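Long-range contacts in putative Lipoprotein (Shewanella oneidensis, PDB 3U24), which is a putative lipoprotein of unknown function that binds zinc and calcium ions and is probably related to zinc metallopeptidases: residues L142-P153 / E202-A213; M258-K266 / T476-K485. All coordinates share one frame; numbering follows the deposited sequence.

Interaction 1: L142-P153 / E202-A213; sequences LRSVLARMENIP and EKALFKTRFDIA. With EDO (1,2-ethanediol), chain Y; EDO (1,2-ethanediol), chain P.
The terminal methyl of selenomethionine Met-149 sits squarely over the face of the Phe-206 ring, CE lying 3.5 Å from the ring centroid and 3° off the normal. This CH-pi contact, with SE also above the ring in a Met-aromatic arrangement, is the packed heart of a helix pair, 138-148 against 200-234, whose segments cross at 45°. A bend at chi3 (-61°) turns the methyl onto the ring; a long unbranched side chain suits this reach. Beside it Leu-146 acts as a knob in a hole formed by Glu-202, Leu-205, Phe-206 and Arg-209, its CD1 3.4 Å from Phe-206 CA. Val-145 CG1 touches the same ring, and Phe-127 of helix 124-131 and Val-193 of helix 187-195 continue this buried side.

The other side is polar and more open. Arg-143 grips the Glu-202 carboxylate side-on: NE reaches OE2 at 2.7 Å, nearly straight, while NH2 reaches OE1 at 3.1 Å. Glu-202 OE1 has a second donor in Ser-199 N. Arg-209 NH1 donates to Leu-146 O at 2.9 Å from above the carbonyl plane. The Arg-209 guanidinium is sandwiched between Leu-205 CD2 and Glu-150 CG, and the Glu-150 carboxylate stacks almost parallel to it, so their long ion pair is charge attraction without a directed N-H. A water bridges Met-149 O and Arg-209 O. Apolar surface thus probably supplies most of the adhesion, while the two arginines, one on a carboxylate and one on a backbone carbonyl, help fix the helices' alignment.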
loop_
_atom_site.group_PDB
_atom_site.type_symbol
_atom_site.label_atom_id
_atom_site.label_comp_id
_atom_site.label_asym_id
_atom_site.label_seq_id
_atom_site.Cartn_x
_atom_site.Cartn_y
_atom_site.Cartn_z
ATOM N N LEU A 142 3.416 -27.286 -12.150
ATOM C CA LEU A 142 4.796 -27.829 -12.172
ATOM C C LEU A 142 5.454 -27.703 -13.545
ATOM O O LEU A 142 6.643 -27.487 -13.630
ATOM C CB LEU A 142 4.823 -29.287 -11.703
ATOM C CG LEU A 142 4.395 -29.394 -10.237
ATOM C CD1 LEU A 142 4.230 -30.848 -9.841
ATOM C CD2 LEU A 142 5.386 -28.704 -9.311
ATOM N N ARG A 143 4.678 -27.844 -14.608
ATOM C CA ARG A 143 5.215 -27.658 -15.946
ATOM C C ARG A 143 5.572 -26.195 -16.170
ATOM O O ARG A 143 6.553 -25.907 -16.860
ATOM C CB ARG A 143 4.251 -28.133 -17.015
ATOM C CG ARG A 143 4.215 -29.651 -17.108
ATOM C CD ARG A 143 3.180 -30.213 -18.093
ATOM N NE ARG A 143 3.340 -31.665 -18.164
ATOM C CZ ARG A 143 2.370 -32.563 -17.956
ATOM N NH1 ARG A 143 1.122 -32.203 -17.720
ATOM N NH2 ARG A 143 2.652 -33.852 -18.018
ATOM N N SER A 144 4.786 -25.277 -15.592
ATOM C CA SER A 144 5.136 -23.858 -15.654
ATOM C C SER A 144 6.457 -23.590 -14.927
ATOM O O SER A 144 7.348 -22.884 -15.441
ATOM C CB SER A 144 4.009 -22.962 -15.100
ATOM O OG SER A 144 2.921 -22.952 -16.021
ATOM N N VAL A 145 6.587 -24.156 -13.744
ATOM C CA VAL A 145 7.806 -24.025 -12.960
ATOM C C VAL A 145 9.001 -24.700 -13.693
ATOM O O VAL A 145 10.114 -24.148 -13.754
ATOM C CB VAL A 145 7.612 -24.690 -11.584
ATOM C CG1 VAL A 145 8.942 -24.803 -10.848
ATOM C CG2 VAL A 145 6.594 -23.893 -10.786
ATOM N N LEU A 146 8.746 -25.891 -14.253
ATOM C CA LEU A 146 9.777 -26.580 -15.020
ATOM C C LEU A 146 10.372 -25.623 -16.082
ATOM O O LEU A 146 11.577 -25.450 -16.114
ATOM C CB LEU A 146 9.251 -27.898 -15.644
ATOM C CG LEU A 146 10.166 -28.783 -16.496
ATOM C CD1 LEU A 146 11.389 -29.210 -15.691
ATOM C CD2 LEU A 146 9.378 -29.994 -16.973
ATOM N N ALA A 147 9.514 -24.948 -16.862
ATOM C CA ALA A 147 9.946 -24.053 -17.934
ATOM C C ALA A 147 10.557 -22.776 -17.370
ATOM O O ALA A 147 11.568 -22.263 -17.886
ATOM C CB ALA A 147 8.774 -23.732 -18.921
ATOM N N ARG A 148 9.969 -22.256 -16.302
ATOM C CA ARG A 148 10.430 -20.984 -15.741
ATOM C C ARG A 148 11.838 -21.061 -15.120
ATOM O O ARG A 148 12.537 -20.053 -15.006
ATOM C CB ARG A 148 9.388 -20.465 -14.733
ATOM C CG ARG A 148 9.532 -19.012 -14.279
ATOM C CD ARG A 148 8.534 -18.653 -13.165
ATOM N NE ARG A 148 8.588 -17.231 -12.854
ATOM C CZ ARG A 148 7.895 -16.306 -13.522
ATOM N NH1 ARG A 148 7.041 -16.658 -14.509
ATOM N NH2 ARG A 148 8.037 -15.023 -13.200
HETATM N N MSE A 149 12.233 -22.255 -14.676
HETATM C CA MSE A 149 13.582 -22.463 -14.138
HETATM C C MSE A 149 14.733 -22.344 -15.176
HETATM O O MSE A 149 15.878 -22.031 -14.781
HETATM C CB MSE A 149 13.684 -23.814 -13.399
HETATM C CG MSE A 149 12.950 -23.838 -12.067
HETATM SE SE MSE A 149 13.349 -25.476 -11.053
HETATM C CE MSE A 149 12.658 -26.767 -12.362
ATOM N N GLU A 150 14.415 -22.561 -16.461
ATOM C CA GLU A 150 15.412 -22.603 -17.549
ATOM C C GLU A 150 16.388 -21.473 -17.431
ATOM O O GLU A 150 17.589 -21.711 -17.368
ATOM C CB GLU A 150 14.781 -22.482 -18.944
ATOM C CG GLU A 150 14.405 -23.799 -19.635
ATOM C CD GLU A 150 13.540 -23.620 -20.909
ATOM O OE1 GLU A 150 12.306 -23.288 -20.782
ATOM O OE2 GLU A 150 14.100 -23.845 -22.026
ATOM N N ASN A 151 15.862 -20.257 -17.354
ATOM C CA ASN A 151 16.688 -19.036 -17.375
ATOM C C ASN A 151 17.060 -18.387 -16.042
ATOM O O ASN A 151 17.500 -17.250 -16.016
ATOM C CB ASN A 151 16.075 -18.027 -18.362
ATOM C CG ASN A 151 16.219 -18.522 -19.800
ATOM O OD1 ASN A 151 17.284 -19.051 -20.158
ATOM N ND2 ASN A 151 15.152 -18.488 -20.570
ATOM N N ILE A 152 16.989 -19.135 -14.966
ATOM C CA ILE A 152 17.414 -18.591 -13.692
ATOM C C ILE A 152 18.886 -18.137 -13.680
ATOM O O ILE A 152 19.174 -17.077 -13.128
ATOM C CB ILE A 152 17.086 -19.530 -12.494
ATOM C CG1 ILE A 152 15.574 -19.504 -12.248
ATOM C CG2 ILE A 152 17.866 -19.134 -11.237
ATOM C CD1 ILE A 152 15.035 -20.514 -11.257
ATOM N N PRO A 153 19.817 -18.936 -14.248
ATOM C CA PRO A 153 21.231 -18.441 -14.256
ATOM C C PRO A 153 21.345 -17.141 -15.014
ATOM O O PRO A 153 22.028 -16.200 -14.586
ATOM C CB PRO A 153 21.981 -19.554 -14.979
ATOM C CG PRO A 153 21.244 -20.788 -14.524
ATOM C CD PRO A 153 19.772 -20.380 -14.524
ATOM N N GLU A 202 10.014 -35.820 -17.458
ATOM C CA GLU A 202 9.786 -34.491 -16.886
ATOM C C GLU A 202 10.356 -34.356 -15.443
ATOM O O GLU A 202 10.905 -33.332 -15.090
ATOM C CB GLU A 202 8.300 -34.115 -16.933
ATOM C CG GLU A 202 7.765 -33.789 -18.315
ATOM C CD GLU A 202 6.250 -33.736 -18.345
ATOM O OE1 GLU A 202 5.592 -34.664 -17.777
ATOM O OE2 GLU A 202 5.692 -32.761 -18.932
ATOM N N LYS A 203 10.215 -35.406 -14.635
ATOM C CA LYS A 203 10.735 -35.397 -13.269
ATOM C C LYS A 203 12.256 -35.232 -13.274
ATOM O O LYS A 203 12.793 -34.443 -12.489
ATOM C CB LYS A 203 10.302 -36.659 -12.512
ATOM C CG LYS A 203 8.813 -36.606 -12.187
ATOM C CD LYS A 203 8.295 -37.846 -11.460
ATOM C CE LYS A 203 6.770 -37.869 -11.470
ATOM N NZ LYS A 203 6.170 -39.041 -10.752
ATOM N N ALA A 204 12.939 -35.961 -14.173
ATOM C CA ALA A 204 14.396 -35.949 -14.213
ATOM C C ALA A 204 14.867 -34.590 -14.714
ATOM O O ALA A 204 15.817 -34.047 -14.209
ATOM C CB ALA A 204 14.941 -37.097 -15.097
ATOM N N LEU A 205 14.178 -34.019 -15.705
ATOM C CA LEU A 205 14.512 -32.694 -16.192
ATOM C C LEU A 205 14.349 -31.656 -15.064
ATOM O O LEU A 205 15.154 -30.691 -14.923
ATOM C CB LEU A 205 13.606 -32.326 -17.332
ATOM C CG LEU A 205 13.862 -30.954 -17.991
ATOM C CD1 LEU A 205 15.322 -30.818 -18.463
ATOM C CD2 LEU A 205 12.834 -30.676 -19.111
ATOM N N PHE A 206 13.294 -31.843 -14.278
ATOM C CA PHE A 206 13.005 -30.938 -13.182
ATOM C C PHE A 206 14.183 -30.942 -12.215
ATOM O O PHE A 206 14.629 -29.896 -11.767
ATOM C CB PHE A 206 11.714 -31.339 -12.459
ATOM C CG PHE A 206 11.172 -30.257 -11.568
ATOM C CD1 PHE A 206 11.791 -29.948 -10.375
ATOM C CD2 PHE A 206 10.057 -29.533 -11.940
ATOM C CE1 PHE A 206 11.317 -28.928 -9.562
ATOM C CE2 PHE A 206 9.594 -28.497 -11.128
ATOM C CZ PHE A 206 10.220 -28.214 -9.924
ATOM N N LYS A 207 14.688 -32.126 -11.903
ATOM C CA LYS A 207 15.775 -32.246 -10.937
ATOM C C LYS A 207 17.067 -31.571 -11.470
ATOM O O LYS A 207 17.730 -30.792 -10.768
ATOM C CB LYS A 207 16.022 -33.723 -10.588
ATOM C CG LYS A 207 17.053 -33.968 -9.499
ATOM C CD LYS A 207 16.807 -33.147 -8.193
ATOM C CE LYS A 207 17.833 -33.417 -7.065
ATOM N NZ LYS A 207 17.872 -32.312 -6.037
ATOM N N THR A 208 17.397 -31.886 -12.718
ATOM C CA THR A 208 18.522 -31.266 -13.390
ATOM C C THR A 208 18.352 -29.729 -13.316
ATOM O O THR A 208 19.243 -29.025 -12.858
ATOM C CB THR A 208 18.613 -31.766 -14.857
ATOM O OG1 THR A 208 18.784 -33.206 -14.871
ATOM C CG2 THR A 208 19.765 -31.058 -15.643
ATOM N N ARG A 209 17.212 -29.196 -13.736
ATOM C CA ARG A 209 17.062 -27.740 -13.714
ATOM C C ARG A 209 17.089 -27.166 -12.311
ATOM O O ARG A 209 17.587 -26.063 -12.126
ATOM C CB ARG A 209 15.797 -27.302 -14.418
ATOM C CG ARG A 209 15.929 -27.376 -15.903
ATOM C CD ARG A 209 14.800 -26.635 -16.599
ATOM N NE ARG A 209 14.960 -26.848 -18.013
ATOM C CZ ARG A 209 13.979 -26.885 -18.896
ATOM N NH1 ARG A 209 12.698 -26.690 -18.539
ATOM N NH2 ARG A 209 14.279 -27.122 -20.176
ATOM N N PHE A 210 16.597 -27.921 -11.335
ATOM C CA PHE A 210 16.500 -27.435 -9.945
ATOM C C PHE A 210 17.892 -27.332 -9.329
ATOM O O PHE A 210 18.174 -26.421 -8.539
ATOM C CB PHE A 210 15.619 -28.369 -9.156
ATOM C CG PHE A 210 15.483 -28.043 -7.687
ATOM C CD1 PHE A 210 16.430 -28.433 -6.784
ATOM C CD2 PHE A 210 14.324 -27.441 -7.201
ATOM C CE1 PHE A 210 16.275 -28.166 -5.421
ATOM C CE2 PHE A 210 14.157 -27.190 -5.842
ATOM C CZ PHE A 210 15.147 -27.549 -4.952
ATOM N N ASP A 211 18.757 -28.279 -9.666
ATOM C CA ASP A 211 20.110 -28.250 -9.160
ATOM C C ASP A 211 20.845 -27.086 -9.834
ATOM O O ASP A 211 21.556 -26.324 -9.188
ATOM C CB ASP A 211 20.849 -29.544 -9.491
ATOM C CG ASP A 211 20.313 -30.761 -8.750
ATOM O OD1 ASP A 211 19.627 -30.642 -7.695
ATOM O OD2 ASP A 211 20.615 -31.869 -9.264
ATOM N N ILE A 212 20.689 -26.940 -11.140
ATOM C CA ILE A 212 21.298 -25.766 -11.788
ATOM C C ILE A 212 20.762 -24.455 -11.147
ATOM O O ILE A 212 21.533 -23.537 -10.882
ATOM C CB ILE A 212 21.077 -25.771 -13.297
ATOM C CG1 ILE A 212 21.895 -26.892 -13.943
ATOM C CG2 ILE A 212 21.452 -24.436 -13.932
ATOM C CD1 ILE A 212 21.446 -27.176 -15.371
ATOM N N ALA A 213 19.459 -24.395 -10.861
ATOM C CA ALA A 213 18.869 -23.166 -10.305
ATOM C C ALA A 213 19.402 -22.855 -8.917
ATOM O O ALA A 213 19.750 -21.717 -8.660
ATOM C CB ALA A 213 17.336 -23.229 -10.275
HETATM C C1 EDO Y . 19.623 -20.964 -20.164
HETATM O O1 EDO Y . 19.184 -21.943 -19.200
HETATM C C2 EDO Y . 20.255 -19.678 -19.586
HETATM O O2 EDO Y . 20.195 -19.551 -18.144
HETATM C C1 EDO P . 9.452 -12.019 -10.121
HETATM O O1 EDO P . 9.960 -12.850 -9.063
HETATM C C2 EDO P . 10.375 -11.979 -11.356
HETATM O O2 EDO P . 10.271 -13.222 -12.050
HETATM O O HOH W 1 17.860 -23.890 -14.071
HETATM O O HOH W 2 13.067 -26.018 -23.149
#

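Interaction 2: M258-K266 / T476-K485; sequences MTAKQLYQK and TILDYSIHVK
Tyr-264 and Tyr-480 form an offset stack, ring centroids 4.7 Å apart and planes at 25°, where helices 260-289 and 459-485 meet in this largely helical fold. The segments cross at -131°, and Tyr-264 is a knob in a hole made by Ile-477, Tyr-480, Ser-481 and Lys-485. The ring of Tyr-264 reaches across the interface because its chi1 of 167° sets CG opposite the backbone N, and CD1 comes within 3.4 Å of Tyr-480 CD2. Tyr-264 CB also lies over the Tyr-480 face, 3.9 Å from the centroid; Val-484 CB covers the opposite face. An aromatic ring suits Tyr-480's place because both its broad faces are used. Small Ala-260 lets Tyr-480 CE1 come within 3.9 Å of its CB. Replacing Tyr-480 by an alanine would probably open a gap beside Ala-260 and free the Tyr-264 ring to turn.

Next to the stack, Leu-263 CD2 meets Thr-476 CG2, and Tyr-525 of helix 523-542 touches both residues. Farther out, Thr-259 and Gln-262 make a capping box that starts the first helix, with Gln-262 N donating to Thr-259 OG1; Glu-247 accepts from the amides Ala-260 N and Lys-261 N. On the hydroxyl side, the Lys-485 aliphatic chain lies against the phenol end of Tyr-264. There a water is 2.7 Å from Tyr-264 OH and donates to Ser-481 OG, which itself donates to Ile-477 O at 2.6 Å.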
loop_
_atom_site.group_PDB
_atom_site.type_symbol
_atom_site.label_atom_id
_atom_site.label_comp_id
_atom_site.label_asym_id
_atom_site.label_seq_id
_atom_site.Cartn_x
_atom_site.Cartn_y
_atom_site.Cartn_z
HETATM N N MSE A 258 -0.783 18.858 -5.793
HETATM C CA MSE A 258 0.225 19.766 -5.221
HETATM C C MSE A 258 1.597 19.067 -5.273
HETATM O O MSE A 258 1.671 17.858 -5.598
HETATM C CB MSE A 258 -0.159 20.128 -3.794
HETATM C CG MSE A 258 -0.071 18.968 -2.824
HETATM SE SE MSE A 258 -0.743 19.341 -0.988
HETATM C CE MSE A 258 -2.581 18.622 -1.034
ATOM N N THR A 259 2.668 19.807 -5.002
ATOM C CA THR A 259 4.006 19.181 -4.902
ATOM C C THR A 259 4.196 18.526 -3.529
ATOM O O THR A 259 3.418 18.761 -2.592
ATOM C CB THR A 259 5.135 20.209 -5.058
ATOM O OG1 THR A 259 5.075 21.091 -3.942
ATOM C CG2 THR A 259 5.013 21.000 -6.377
ATOM N N ALA A 260 5.292 17.775 -3.390
ATOM C CA ALA A 260 5.607 17.092 -2.130
ATOM C C ALA A 260 5.974 18.153 -1.105
ATOM O O ALA A 260 5.590 18.057 0.042
ATOM C CB ALA A 260 6.745 16.083 -2.316
ATOM N N LYS A 261 6.671 19.197 -1.551
ATOM C CA LYS A 261 7.057 20.290 -0.671
ATOM C C LYS A 261 5.790 20.937 -0.126
ATOM O O LYS A 261 5.672 21.218 1.032
ATOM C CB LYS A 261 7.879 21.318 -1.448
ATOM C CG LYS A 261 8.382 22.491 -0.608
ATOM C CD LYS A 261 9.335 23.340 -1.422
ATOM C CE LYS A 261 10.181 24.232 -0.525
ATOM N NZ LYS A 261 10.784 25.312 -1.352
ATOM N N GLN A 262 4.813 21.150 -0.989
ATOM C CA GLN A 262 3.570 21.719 -0.491
ATOM C C GLN A 262 2.894 20.830 0.545
ATOM O O GLN A 262 2.384 21.315 1.563
ATOM C CB GLN A 262 2.601 22.005 -1.645
ATOM C CG GLN A 262 2.873 23.275 -2.411
ATOM C CD GLN A 262 1.928 23.345 -3.595
ATOM O OE1 GLN A 262 2.005 22.527 -4.519
ATOM N NE2 GLN A 262 1.000 24.295 -3.556
ATOM N N LEU A 263 2.861 19.534 0.297
ATOM C CA LEU A 263 2.223 18.626 1.269
ATOM C C LEU A 263 2.979 18.642 2.629
ATOM O O LEU A 263 2.373 18.607 3.698
ATOM C CB LEU A 263 2.206 17.206 0.744
ATOM C CG LEU A 263 1.411 16.191 1.597
ATOM C CD1 LEU A 263 -0.100 16.424 1.490
ATOM C CD2 LEU A 263 1.785 14.795 1.207
ATOM N N TYR A 264 4.301 18.631 2.553
ATOM C CA TYR A 264 5.154 18.692 3.748
ATOM C C TYR A 264 4.828 19.944 4.559
ATOM O O TYR A 264 4.652 19.867 5.752
ATOM C CB TYR A 264 6.623 18.728 3.357
ATOM C CG TYR A 264 7.574 19.096 4.486
ATOM C CD1 TYR A 264 7.973 18.151 5.409
ATOM C CD2 TYR A 264 8.111 20.386 4.588
ATOM C CE1 TYR A 264 8.847 18.485 6.418
ATOM C CE2 TYR A 264 8.983 20.728 5.580
ATOM C CZ TYR A 264 9.349 19.760 6.504
ATOM O OH TYR A 264 10.222 20.070 7.505
ATOM N N GLN A 265 4.749 21.086 3.900
ATOM C CA GLN A 265 4.441 22.330 4.602
ATOM C C GLN A 265 3.065 22.258 5.274
ATOM O O GLN A 265 2.921 22.652 6.430
ATOM C CB GLN A 265 4.569 23.553 3.674
ATOM C CG GLN A 265 6.018 23.729 3.161
ATOM C CD GLN A 265 6.178 24.827 2.090
ATOM O OE1 GLN A 265 5.260 25.099 1.281
ATOM N NE2 GLN A 265 7.339 25.470 2.096
ATOM N N LYS A 266 2.074 21.696 4.587
ATOM C CA LYS A 266 0.785 21.464 5.209
ATOM C C LYS A 266 0.892 20.485 6.402
ATOM O O LYS A 266 0.187 20.648 7.413
ATOM C CB LYS A 266 -0.241 20.938 4.207
ATOM C CG LYS A 266 -0.819 21.969 3.226
ATOM C CD LYS A 266 -1.670 21.227 2.169
ATOM C CE LYS A 266 -1.966 22.067 0.933
ATOM N NZ LYS A 266 -3.035 23.033 1.295
ATOM N N THR A 476 4.363 11.542 6.603
ATOM C CA THR A 476 4.703 12.458 5.533
ATOM C C THR A 476 5.942 13.259 5.880
ATOM O O THR A 476 6.862 13.360 5.076
ATOM C CB THR A 476 3.510 13.403 5.194
ATOM O OG1 THR A 476 2.506 12.623 4.576
ATOM C CG2 THR A 476 3.878 14.538 4.241
ATOM N N ILE A 477 5.972 13.820 7.071
ATOM C CA ILE A 477 7.163 14.540 7.555
ATOM C C ILE A 477 8.427 13.663 7.468
ATOM O O ILE A 477 9.488 14.085 6.974
ATOM C CB ILE A 477 6.930 15.064 8.977
ATOM C CG1 ILE A 477 5.774 16.050 8.947
ATOM C CG2 ILE A 477 8.165 15.756 9.561
ATOM C CD1 ILE A 477 5.395 16.592 10.297
ATOM N N LEU A 478 8.299 12.440 7.923
ATOM C CA LEU A 478 9.402 11.517 7.989
ATOM C C LEU A 478 9.898 11.167 6.597
ATOM O O LEU A 478 11.111 11.264 6.291
ATOM C CB LEU A 478 8.954 10.246 8.713
ATOM C CG LEU A 478 9.936 9.064 8.733
ATOM C CD1 LEU A 478 10.849 9.215 9.917
ATOM C CD2 LEU A 478 9.251 7.706 8.863
ATOM N N ASP A 479 8.966 10.771 5.730
ATOM C CA ASP A 479 9.384 10.287 4.413
ATOM C C ASP A 479 10.091 11.397 3.628
ATOM O O ASP A 479 11.166 11.185 3.048
ATOM C CB ASP A 479 8.230 9.702 3.617
ATOM C CG ASP A 479 8.707 8.930 2.382
ATOM O OD1 ASP A 479 9.234 7.788 2.543
ATOM O OD2 ASP A 479 8.520 9.453 1.250
ATOM N N TYR A 480 9.505 12.586 3.677
ATOM C CA TYR A 480 10.020 13.746 2.983
ATOM C C TYR A 480 11.340 14.186 3.574
ATOM O O TYR A 480 12.307 14.403 2.844
ATOM C CB TYR A 480 8.988 14.892 3.036
ATOM C CG TYR A 480 9.374 16.123 2.242
ATOM C CD1 TYR A 480 9.118 16.206 0.877
ATOM C CD2 TYR A 480 10.028 17.185 2.842
ATOM C CE1 TYR A 480 9.499 17.343 0.131
ATOM C CE2 TYR A 480 10.414 18.312 2.114
ATOM C CZ TYR A 480 10.131 18.403 0.762
ATOM O OH TYR A 480 10.512 19.542 0.038
ATOM N N SER A 481 11.391 14.318 4.897
ATOM C CA SER A 481 12.600 14.830 5.537
ATOM C C SER A 481 13.799 13.912 5.333
ATOM O O SER A 481 14.895 14.392 5.154
ATOM C CB SER A 481 12.369 15.147 7.004
ATOM O OG SER A 481 11.254 16.041 7.112
ATOM N N ILE A 482 13.574 12.612 5.323
ATOM C CA ILE A 482 14.640 11.636 5.103
ATOM C C ILE A 482 15.213 11.759 3.684
ATOM O O ILE A 482 16.402 11.874 3.504
ATOM C CB ILE A 482 14.113 10.201 5.369
ATOM C CG1 ILE A 482 13.988 9.984 6.873
ATOM C CG2 ILE A 482 15.034 9.128 4.768
ATOM C CD1 ILE A 482 13.322 8.662 7.238
ATOM N N HIS A 483 14.350 11.800 2.686
ATOM C CA HIS A 483 14.772 11.781 1.297
ATOM C C HIS A 483 15.174 13.124 0.723
ATOM O O HIS A 483 15.964 13.178 -0.226
ATOM C CB HIS A 483 13.684 11.139 0.476
ATOM C CG HIS A 483 13.619 9.678 0.698
ATOM N ND1 HIS A 483 14.577 8.853 0.244
ATOM C CD2 HIS A 483 12.754 8.897 1.450
ATOM C CE1 HIS A 483 14.314 7.612 0.654
ATOM N NE2 HIS A 483 13.185 7.632 1.366
ATOM N N VAL A 484 14.670 14.206 1.321
ATOM C CA VAL A 484 14.869 15.536 0.797
ATOM C C VAL A 484 15.699 16.399 1.733
ATOM O O VAL A 484 16.426 17.279 1.265
ATOM C CB VAL A 484 13.513 16.253 0.463
ATOM C CG1 VAL A 484 13.759 17.664 -0.122
ATOM C CG2 VAL A 484 12.736 15.413 -0.541
ATOM N N LYS A 485 15.595 16.172 3.035
ATOM C CA LYS A 485 16.173 17.128 3.995
ATOM C C LYS A 485 17.231 16.503 4.900
ATOM O O LYS A 485 17.589 17.092 5.912
ATOM C CB LYS A 485 15.076 17.743 4.883
ATOM C CG LYS A 485 14.006 18.502 4.137
ATOM C CD LYS A 485 12.931 18.967 5.111
ATOM C CE LYS A 485 13.358 20.138 5.990
ATOM N NZ LYS A 485 13.142 21.402 5.233
HETATM O O HOH W 3 11.330 18.001 8.745
#

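Read from the N terminus, the chain first closes a loop at interaction 1, where 202-213, on helix 200-234, returns to 142-153 after 48 intervening, mostly helical residues. Only later does interaction 2 open: 209 residues, including the small three-stranded sheet, lie between 258-266 and 476-485. The two loops therefore follow in series, neither nesting nor crossing. The centres of interaction 1 and interaction 2 are about 47 Å apart, on opposite sides of the chain's centre, and the two contacts do not touch. Interaction 1 ties helices close in sequence in a peripheral region, whereas the more buried interaction 2 joins sequence-distant helices, with its Ile-477 side chain about 8 Å from a bound zinc ion.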